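PDB 4TXG: chitinase from Chromobacterium violaceum, which probably binds chitin and hydrolyses its glycosidic bonds, as expected of a family 18 glycoside hydrolase. Local coordinates for residues E421-W425 against N426-T430; G283-Q287 against A288-A292; A369-S373 against G374-R378; G531-G534 against S535-A539. All blocks are in the same frame, centred on the assembly; numbering follows the deposited sequence.

Contact 1 (E421-W425 against N426-T430). With CS (cesium ion), chain F.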
loop_
_atom_site.group_PDB
_atom_site.type_symbol
_atom_site.label_atom_id
_atom_site.label_comp_id
_atom_site.label_asym_id
_atom_site.label_seq_id
_atom_site.Cartn_x
_atom_site.Cartn_y
_atom_site.Cartn_z
ATOM N N GLU A 421 -20.849 6.474 2.882
ATOM C CA GLU A 421 -19.960 7.442 3.515
ATOM C C GLU A 421 -19.729 8.632 2.593
ATOM O O GLU A 421 -19.825 9.790 3.014
ATOM C CB GLU A 421 -18.628 6.794 3.893
ATOM C CG GLU A 421 -17.695 7.714 4.656
ATOM C CD GLU A 421 -16.535 6.979 5.303
ATOM O OE1 GLU A 421 -15.743 7.640 6.011
ATOM O OE2 GLU A 421 -16.411 5.746 5.123
ATOM N N LEU A 422 -19.431 8.345 1.330
ATOM C CA LEU A 422 -19.247 9.395 0.333
ATOM C C LEU A 422 -20.516 10.225 0.157
ATOM O O LEU A 422 -20.443 11.443 0.008
ATOM C CB LEU A 422 -18.807 8.787 -1.007
ATOM C CG LEU A 422 -17.428 8.125 -0.960
ATOM C CD1 LEU A 422 -16.981 7.727 -2.371
ATOM C CD2 LEU A 422 -16.412 9.048 -0.326
ATOM N N ALA A 423 -21.678 9.577 0.195
ATOM C CA ALA A 423 -22.940 10.299 0.088
ATOM C C ALA A 423 -23.127 11.232 1.286
ATOM O O ALA A 423 -23.593 12.368 1.139
ATOM C CB ALA A 423 -24.112 9.326 -0.022
ATOM N N PHE A 424 -22.747 10.765 2.466
ATOM C CA PHE A 424 -22.936 11.570 3.668
ATOM C C PHE A 424 -22.092 12.845 3.615
ATOM O O PHE A 424 -22.506 13.892 4.131
ATOM C CB PHE A 424 -22.592 10.760 4.915
ATOM C CG PHE A 424 -22.890 11.479 6.200
ATOM C CD1 PHE A 424 -24.197 11.655 6.611
ATOM C CD2 PHE A 424 -21.865 11.962 6.993
ATOM C CE1 PHE A 424 -24.481 12.314 7.794
ATOM C CE2 PHE A 424 -22.148 12.627 8.181
ATOM C CZ PHE A 424 -23.452 12.794 8.572
ATOM N N TRP A 425 -20.924 12.761 2.981
ATOM C CA TRP A 425 -20.041 13.930 2.866
ATOM C C TRP A 425 -20.279 14.741 1.596
ATOM O O TRP A 425 -19.504 15.654 1.299
ATOM C CB TRP A 425 -18.565 13.521 2.906
ATOM C CG TRP A 425 -18.149 12.719 4.098
ATOM C CD1 TRP A 425 -17.478 11.529 4.081
ATOM C CD2 TRP A 425 -18.376 13.031 5.481
ATOM N NE1 TRP A 425 -17.270 11.085 5.364
ATOM C CE2 TRP A 425 -17.812 11.985 6.240
ATOM C CE3 TRP A 425 -18.996 14.089 6.150
ATOM C CZ2 TRP A 425 -17.856 11.968 7.631
ATOM C CZ3 TRP A 425 -19.034 14.072 7.533
ATOM C CH2 TRP A 425 -18.470 13.016 8.258
ATOM N N ASN A 426 -21.329 14.388 0.854
ATOM C CA ASN A 426 -21.760 15.103 -0.353
ATOM C C ASN A 426 -20.773 15.002 -1.516
ATOM O O ASN A 426 -20.731 15.873 -2.382
ATOM C CB ASN A 426 -22.015 16.586 -0.043
ATOM C CG ASN A 426 -22.983 17.222 -1.010
ATOM O OD1 ASN A 426 -24.014 16.643 -1.335
ATOM N ND2 ASN A 426 -22.656 18.427 -1.477
ATOM N N VAL A 427 -19.993 13.929 -1.536
ATOM C CA VAL A 427 -18.973 13.748 -2.565
ATOM C C VAL A 427 -19.561 13.557 -3.968
ATOM O O VAL A 427 -19.051 14.121 -4.938
ATOM C CB VAL A 427 -18.065 12.554 -2.191
ATOM C CG1 VAL A 427 -17.204 12.115 -3.368
ATOM C CG2 VAL A 427 -17.192 12.928 -0.982
ATOM N N TYR A 428 -20.636 12.779 -4.089
ATOM C CA TYR A 428 -21.193 12.527 -5.415
ATOM C C TYR A 428 -21.880 13.759 -5.975
ATOM O O TYR A 428 -21.891 13.971 -7.182
ATOM C CB TYR A 428 -22.189 11.362 -5.391
ATOM C CG TYR A 428 -21.576 10.023 -5.057
ATOM C CD1 TYR A 428 -20.609 9.449 -5.882
ATOM C CD2 TYR A 428 -21.988 9.319 -3.936
ATOM C CE1 TYR A 428 -20.058 8.213 -5.579
ATOM C CE2 TYR A 428 -21.451 8.083 -3.633
ATOM C CZ TYR A 428 -20.487 7.541 -4.451
ATOM O OH TYR A 428 -19.959 6.307 -4.135
ATOM N N SER A 429 -22.462 14.565 -5.093
ATOM C CA SER A 429 -23.280 15.688 -5.524
ATOM C C SER A 429 -22.510 16.978 -5.801
ATOM O O SER A 429 -23.037 17.870 -6.463
ATOM C CB SER A 429 -24.364 15.972 -4.485
ATOM O OG SER A 429 -25.197 14.832 -4.325
ATOM N N THR A 430 -21.283 17.105 -5.308
ATOM C CA THR A 430 -20.575 18.372 -5.515
ATOM C C THR A 430 -19.992 18.376 -6.929
ATOM O O THR A 430 -19.254 17.467 -7.316
ATOM C CB THR A 430 -19.482 18.623 -4.435
ATOM O OG1 THR A 430 -18.818 19.869 -4.694
ATOM C CG2 THR A 430 -18.462 17.502 -4.398
HETATM CS CS CS F . -23.638 12.988 -2.494
HETATM O O HOH W 1 -25.508 10.795 -3.420
#
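Leu422 meets Val427 and Tyr428 where helix 420-424 ends and the chain turns away through Asn426. From its root outward, the Leu422 side chain touches both partners: CB lies 3.8 Å from Tyr428 CE2, approaching the ring obliquely, and 4.0 Å from Val427 CB, while at the end of the side chain the two methyls part company. CD1 reaches the phenol end, 3.7 Å from Tyr428 OH, and CD2 packs on Val427 CG2 at 4.0 Å. CG is anti to the carbonyl carbon (chi1 -65°), which puts it beside the backbone N. The isobutyl group crosses the tyrosine at about a right angle. The phenol oxygen is bonded to Asp415 OD1 and to the backbone N of Asp419, two bonds that hold the phenol end in place beside the leucine. Beyond the tyrosine, Ser429 OG and a water bind a cesium ion, each at 3.0 Å. The backbone closes the turn with two bonds, Val427 N to Leu422 O at 3.0 Å and Asn426 N to Ala423 O. Asn426, with positive phi (67°), is the C-prime residue of the Schellman motif they make; the Leu422-Val427 contact is the apolar pair that commonly accompanies this helix C-cap.

Contact 2 (G283-Q287 against A288-A292)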
loop_
_atom_site.group_PDB
_atom_site.type_symbol
_atom_site.label_atom_id
_atom_site.label_comp_id
_atom_site.label_asym_id
_atom_site.label_seq_id
_atom_site.Cartn_x
_atom_site.Cartn_y
_atom_site.Cartn_z
ATOM N N GLY A 283 10.146 20.093 14.689
ATOM C CA GLY A 283 9.614 20.161 13.345
ATOM C C GLY A 283 10.629 19.981 12.231
ATOM O O GLY A 283 10.239 19.858 11.067
ATOM N N THR A 284 11.922 19.980 12.559
ATOM C CA THR A 284 12.926 19.721 11.527
ATOM C C THR A 284 13.093 18.223 11.290
ATOM O O THR A 284 12.780 17.407 12.155
ATOM C CB THR A 284 14.296 20.317 11.887
ATOM O OG1 THR A 284 14.737 19.792 13.150
ATOM C CG2 THR A 284 14.216 21.838 11.971
ATOM N N VAL A 285 13.577 17.860 10.108
ATOM C CA VAL A 285 13.813 16.456 9.795
ATOM C C VAL A 285 14.939 15.890 10.667
ATOM O O VAL A 285 15.966 16.540 10.862
ATOM C CB VAL A 285 14.148 16.272 8.297
ATOM C CG1 VAL A 285 14.546 14.834 8.004
ATOM C CG2 VAL A 285 12.950 16.678 7.437
ATOM N N ASN A 286 14.720 14.687 11.201
ATOM C CA ASN A 286 15.676 14.050 12.103
ATOM C C ASN A 286 16.732 13.256 11.337
ATOM O O ASN A 286 16.604 12.042 11.182
ATOM C CB ASN A 286 14.930 13.130 13.077
ATOM C CG ASN A 286 15.835 12.556 14.166
ATOM O OD1 ASN A 286 17.043 12.803 14.198
ATOM N ND2 ASN A 286 15.236 11.797 15.078
ATOM N N GLN A 287 17.774 13.940 10.867
ATOM C CA GLN A 287 18.804 13.281 10.051
ATOM C C GLN A 287 19.505 12.165 10.817
ATOM O O GLN A 287 19.782 11.097 10.260
ATOM C CB GLN A 287 19.854 14.287 9.560
ATOM C CG GLN A 287 21.030 13.614 8.828
ATOM C CD GLN A 287 22.155 14.570 8.446
ATOM O OE1 GLN A 287 22.263 15.677 8.978
ATOM N NE2 GLN A 287 23.003 14.140 7.515
ATOM N N ALA A 288 19.794 12.413 12.091
ATOM C CA ALA A 288 20.492 11.420 12.908
ATOM C C ALA A 288 19.663 10.148 13.076
ATOM O O ALA A 288 20.194 9.034 12.983
ATOM C CB ALA A 288 20.851 12.010 14.274
ATOM N N GLY A 289 18.362 10.316 13.309
ATOM C CA GLY A 289 17.457 9.187 13.462
ATOM C C GLY A 289 17.343 8.391 12.174
ATOM O O GLY A 289 17.366 7.157 12.183
ATOM N N ILE A 290 17.211 9.108 11.066
ATOM C CA ILE A 290 17.054 8.473 9.754
ATOM C C ILE A 290 18.349 7.742 9.360
ATOM O O ILE A 290 18.312 6.648 8.782
ATOM C CB ILE A 290 16.651 9.514 8.677
ATOM C CG1 ILE A 290 15.192 9.948 8.879
ATOM C CG2 ILE A 290 16.837 8.952 7.266
ATOM C CD1 ILE A 290 14.775 11.205 8.065
ATOM N N ASN A 291 19.495 8.322 9.697
ATOM C CA ASN A 291 20.763 7.650 9.440
ATOM C C ASN A 291 20.911 6.384 10.278
ATOM O O ASN A 291 21.351 5.348 9.774
ATOM C CB ASN A 291 21.946 8.584 9.715
ATOM C CG ASN A 291 22.125 9.644 8.642
ATOM O OD1 ASN A 291 21.513 9.591 7.574
ATOM N ND2 ASN A 291 22.986 10.612 8.922
ATOM N N ALA A 292 20.553 6.463 11.557
ATOM C CA ALA A 292 20.641 5.292 12.424
ATOM C C ALA A 292 19.734 4.186 11.918
ATOM O O ALA A 292 20.122 3.010 11.875
ATOM C CB ALA A 292 20.280 5.654 13.864
HETATM O O HOH W 2 19.059 14.915 13.824
#
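The carboxamide of Asn286 is turned so that its oxygen is met from above: the Gly289 N-H reaches Asn286 OD1 at 3.0 Å from a position 68° out of the plane of the side-chain carbonyl, well off a lone pair. CG stands anti to the backbone N of Asn286 (chi1 -173°), which carries the amide beside its own carbonyl carbon and over the first turn of the helix. This is an N-cap. A water gives OD1 a second donor, 2.9 Å away, and accepts from Ala288 N, so it ties another N-H of the first turn to the same cap. The other end of the amide, ND2, donates to Ser276 O, and the two ends together fix the rotation of the group.

Regular helical bonding starts at once. Ile290 N donates to Asn286 O, and Asn291 N donates to Gln287 O at 2.8 Å. Asn291 also lays its side chain against Gln287: ND2 is 3.6 Å from Gln287 CG, and the two amide planes are inclined by 69°. Ahead of the cap, Val285 CG1 touches Ile290 CD1 at 3.6 Å, an apolar contact that reaches past the N-cap residue into the first turn of the helix, as in a hydrophobic staple.

Helix 287-304 thus begins against helix 338-360, where Val285 rests on Ala344 and Ile290 and Asn291 share Thr348. Asn286 ties this start to helix 273-278 through ND2 and through its backbone bond with Thr278.

Contact 3 (A369-S373 against G374-R378)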
loop_
_atom_site.group_PDB
_atom_site.type_symbol
_atom_site.label_atom_id
_atom_site.label_comp_id
_atom_site.label_asym_id
_atom_site.label_seq_id
_atom_site.Cartn_x
_atom_site.Cartn_y
_atom_site.Cartn_z
ATOM N N ALA A 369 4.180 -0.184 2.177
ATOM C CA ALA A 369 2.735 -0.356 2.273
ATOM C C ALA A 369 2.148 1.043 2.362
ATOM O O ALA A 369 2.470 1.803 3.291
ATOM C CB ALA A 369 2.369 -1.190 3.484
ATOM N N VAL A 370 1.313 1.389 1.387
ATOM C CA VAL A 370 0.885 2.768 1.184
ATOM C C VAL A 370 -0.643 2.843 1.219
ATOM O O VAL A 370 -1.324 1.880 0.861
ATOM C CB VAL A 370 1.433 3.335 -0.158
ATOM C CG1 VAL A 370 2.959 3.377 -0.146
ATOM C CG2 VAL A 370 0.939 2.512 -1.349
ATOM N N PRO A 371 -1.190 3.977 1.682
ATOM C CA PRO A 371 -2.639 4.029 1.883
ATOM C C PRO A 371 -3.436 4.085 0.576
ATOM O O PRO A 371 -2.981 4.656 -0.418
ATOM C CB PRO A 371 -2.834 5.315 2.706
ATOM C CG PRO A 371 -1.640 6.164 2.374
ATOM C CD PRO A 371 -0.504 5.185 2.175
ATOM N N ALA A 372 -4.616 3.473 0.579
ATOM C CA ALA A 372 -5.540 3.618 -0.551
ATOM C C ALA A 372 -6.484 4.803 -0.339
ATOM O O ALA A 372 -7.082 5.314 -1.290
ATOM C CB ALA A 372 -6.355 2.329 -0.754
ATOM N N SER A 373 -6.600 5.241 0.913
ATOM C CA SER A 373 -7.554 6.290 1.309
ATOM C C SER A 373 -7.285 7.670 0.704
ATOM O O SER A 373 -6.235 8.262 0.937
ATOM C CB SER A 373 -7.567 6.431 2.832
ATOM O OG SER A 373 -8.304 7.570 3.214
ATOM N N GLY A 374 -8.256 8.192 -0.039
ATOM C CA GLY A 374 -8.145 9.530 -0.585
ATOM C C GLY A 374 -8.070 10.586 0.504
ATOM O O GLY A 374 -7.507 11.662 0.293
ATOM N N TYR A 375 -8.636 10.283 1.671
ATOM C CA TYR A 375 -8.540 11.195 2.806
ATOM C C TYR A 375 -7.089 11.307 3.294
ATOM O O TYR A 375 -6.550 12.410 3.405
ATOM C CB TYR A 375 -9.456 10.726 3.939
ATOM C CG TYR A 375 -9.062 11.223 5.320
ATOM C CD1 TYR A 375 -9.377 12.511 5.744
ATOM C CD2 TYR A 375 -8.383 10.386 6.208
ATOM C CE1 TYR A 375 -9.025 12.953 7.015
ATOM C CE2 TYR A 375 -8.021 10.819 7.472
ATOM C CZ TYR A 375 -8.346 12.104 7.870
ATOM O OH TYR A 375 -7.988 12.531 9.127
ATOM N N LEU A 376 -6.458 10.168 3.572
ATOM C CA LEU A 376 -5.058 10.182 4.011
ATOM C C LEU A 376 -4.155 10.850 2.981
ATOM O O LEU A 376 -3.269 11.626 3.330
ATOM C CB LEU A 376 -4.558 8.761 4.285
ATOM C CG LEU A 376 -5.227 8.014 5.439
ATOM C CD1 LEU A 376 -4.712 6.580 5.556
ATOM C CD2 LEU A 376 -5.008 8.765 6.747
ATOM N N LEU A 377 -4.384 10.547 1.708
ATOM C CA LEU A 377 -3.514 11.048 0.650
ATOM C C LEU A 377 -3.649 12.551 0.448
ATOM O O LEU A 377 -2.752 13.190 -0.116
ATOM C CB LEU A 377 -3.808 10.306 -0.656
ATOM C CG LEU A 377 -3.338 8.846 -0.684
ATOM C CD1 LEU A 377 -3.941 8.126 -1.886
ATOM C CD2 LEU A 377 -1.807 8.714 -0.696
ATOM N N ARG A 378 -4.753 13.131 0.921
ATOM C CA ARG A 378 -4.922 14.578 0.782
ATOM C C ARG A 378 -3.846 15.316 1.589
ATOM O O ARG A 378 -3.520 16.464 1.303
ATOM C CB ARG A 378 -6.321 15.011 1.226
ATOM C CG ARG A 378 -6.607 16.492 1.011
ATOM C CD ARG A 378 -8.075 16.799 1.265
ATOM N NE ARG A 378 -8.954 16.110 0.323
ATOM C CZ ARG A 378 -9.450 16.659 -0.784
ATOM N NH1 ARG A 378 -9.149 17.907 -1.102
ATOM N NH2 ARG A 378 -10.258 15.954 -1.572
HETATM O O HOH W 3 -9.736 6.040 -1.192
#
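Strand 365-371 of the central barrel sheet passes here into the short helix 374-377, the turn of a beta-alpha-beta unit that returns as strand 391-395, and Ser373 is the N-cap that starts the helix. Its hydroxyl oxygen, set anti to the backbone N (chi1 170°), accepts from Leu376 N at 3.2 Å in an almost straight bond of 171°. Tyr375 N approaches the same oxygen at 3.1 Å, but at an angle that makes this second bond weak. OG also sits at the edge of the Tyr375 ring, near its plane. The serine carbonyl takes over where the hydroxyl stops, with Leu377 N donating to Ser373 O at 3.0 Å. Across the cap residue, a water donates to Ala372 O and accepts from Gly374 N.

Pro371 provides the apolar half of the turn. Its CB packs on Leu376 CD1 at 3.6 Å, and its CG lies 4.0 Å from Leu377 CD2, so the two leucines hold different atoms of one ring. Leu377 extends onward to Tyr447 and Tyr448 of helix 441-448, and Tyr448 OH is hydrogen-bonded to Pro371 O.

Ser373 therefore uses both its oxygens as acceptors for the N-H groups of Leu376, Leu377 and, weakly, Tyr375, while the water serves that of Gly374, so the first N-H groups of this helix are paired beside an apolar proline-leucine cluster.

Contact 4 (G531-G534 against S535-A539)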
loop_
_atom_site.group_PDB
_atom_site.type_symbol
_atom_site.label_atom_id
_atom_site.label_comp_id
_atom_site.label_asym_id
_atom_site.label_seq_id
_atom_site.Cartn_x
_atom_site.Cartn_y
_atom_site.Cartn_z
ATOM N N GLY A 531 -22.942 -22.872 7.714
ATOM C CA GLY A 531 -23.682 -23.197 8.922
ATOM C C GLY A 531 -22.879 -24.017 9.920
ATOM O O GLY A 531 -23.447 -24.784 10.709
ATOM N N LEU A 532 -21.558 -23.859 9.875
ATOM C CA LEU A 532 -20.635 -24.559 10.769
ATOM C C LEU A 532 -19.980 -23.557 11.715
ATOM O O LEU A 532 -19.566 -22.474 11.291
ATOM C CB LEU A 532 -19.562 -25.306 9.966
ATOM C CG LEU A 532 -20.065 -26.354 8.968
ATOM C CD1 LEU A 532 -18.921 -26.839 8.087
ATOM C CD2 LEU A 532 -20.733 -27.525 9.688
ATOM N N ALA A 533 -19.879 -23.909 12.989
ATOM C CA ALA A 533 -19.371 -22.958 13.980
ATOM C C ALA A 533 -17.850 -22.914 14.003
ATOM O O ALA A 533 -17.259 -21.886 14.337
ATOM C CB ALA A 533 -19.901 -23.306 15.367
ATOM N N GLY A 534 -17.226 -24.037 13.660
ATOM C CA GLY A 534 -15.776 -24.157 13.693
ATOM C C GLY A 534 -15.274 -24.857 14.948
ATOM O O GLY A 534 -15.489 -24.382 16.061
ATOM N N SER A 535 -14.596 -25.985 14.769
ATOM C CA SER A 535 -14.127 -26.789 15.899
ATOM C C SER A 535 -12.971 -26.126 16.653
ATOM O O SER A 535 -12.615 -26.546 17.757
ATOM C CB SER A 535 -13.692 -28.173 15.421
ATOM O OG SER A 535 -12.578 -28.072 14.552
ATOM N N TYR A 536 -12.392 -25.099 16.038
ATOM C CA TYR A 536 -11.255 -24.358 16.579
ATOM C C TYR A 536 -11.633 -23.256 17.578
ATOM O O TYR A 536 -10.755 -22.585 18.111
ATOM C CB TYR A 536 -10.472 -23.732 15.413
ATOM C CG TYR A 536 -11.408 -23.152 14.369
ATOM C CD1 TYR A 536 -12.084 -21.963 14.605
ATOM C CD2 TYR A 536 -11.659 -23.825 13.175
ATOM C CE1 TYR A 536 -12.979 -21.440 13.677
ATOM C CE2 TYR A 536 -12.540 -23.306 12.232
ATOM C CZ TYR A 536 -13.200 -22.116 12.491
ATOM O OH TYR A 536 -14.080 -21.605 11.564
ATOM N N LEU A 537 -12.925 -23.040 17.815
ATOM C CA LEU A 537 -13.339 -21.907 18.648
ATOM C C LEU A 537 -12.708 -21.951 20.037
ATOM O O LEU A 537 -12.200 -20.941 20.525
ATOM C CB LEU A 537 -14.862 -21.843 18.782
ATOM C CG LEU A 537 -15.674 -21.395 17.567
ATOM C CD1 LEU A 537 -17.141 -21.240 17.956
ATOM C CD2 LEU A 537 -15.125 -20.095 16.933
ATOM N N ALA A 538 -12.741 -23.124 20.664
ATOM C CA ALA A 538 -12.200 -23.279 22.010
ATOM C C ALA A 538 -10.705 -22.956 22.034
ATOM O O ALA A 538 -10.204 -22.377 23.001
ATOM C CB ALA A 538 -12.456 -24.689 22.534
ATOM N N ALA A 539 -10.002 -23.295 20.954
ATOM C CA ALA A 539 -8.566 -23.029 20.868
ATOM C C ALA A 539 -8.257 -21.532 20.843
ATOM O O ALA A 539 -7.132 -21.129 21.150
ATOM C CB ALA A 539 -7.971 -23.716 19.635
#
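Gly534 CA lies over one face of the Tyr536 ring, 3.8 Å from the centroid and 24° off the normal, a CH-pi interaction displaced toward the phenol end, where CZ is 3.5 Å from Gly534 CA. The tyrosine reaches this place because CG falls between the backbone N and the carbonyl carbon (chi1 42°), the crowded position, which folds the ring back over the residue two before it. Having no side chain, Gly534 can lie this close to the ring.

Among polar contacts, the backbone bond from Leu537 N to Gly534 O is long, 3.4 Å, and weak; it closes a type I beta turn from Gly534 to Leu537, which leads into a 3-10 segment that includes Ala538 and Ala539 and runs on. The turn lies in the loop after helix 522-530, whose Schellman end is at Gly531. Tyr536 OH is bonded to His524 ND1 and Asn527 ND2 of that helix, and Trp523 meets the ring edge-to-face. Ser535 OG, on the other hand, is bonded to Glu621.

Apolar packing joins Leu537 CD1 to Ala533 CB at 4.3 Å. Leu537 CG lies against two carbonyl oxygens, 3.4 Å from Gly534 O and 3.6 Å from Ala533 O. Ala533 O is buried under this leucine and has no hydrogen-bonding partner.

In the fold
Along the chain the order is contact 2, contact 3, contact 1, contact 4, all within the family 18 hydrolase range. Contact 3 sits closest to the centre, on strand 365-371 among the parallel strands of the barrel. Contact 1, at the end of helix 420-424 and the loop after it, is its nearest neighbour, with centres about 18 Å apart and nearest atoms about 7 Å apart. Contact 2, at the start of helix 287-304, is about 24 Å from contact 3 and about 49 Å from contact 4, between centres. None touches another. Contacts 1 to 3 belong to the barrel region, while contact 4 lies in the insertion between barrel strands 457-462 and 599-603, shortly before antiparallel strand 556-560.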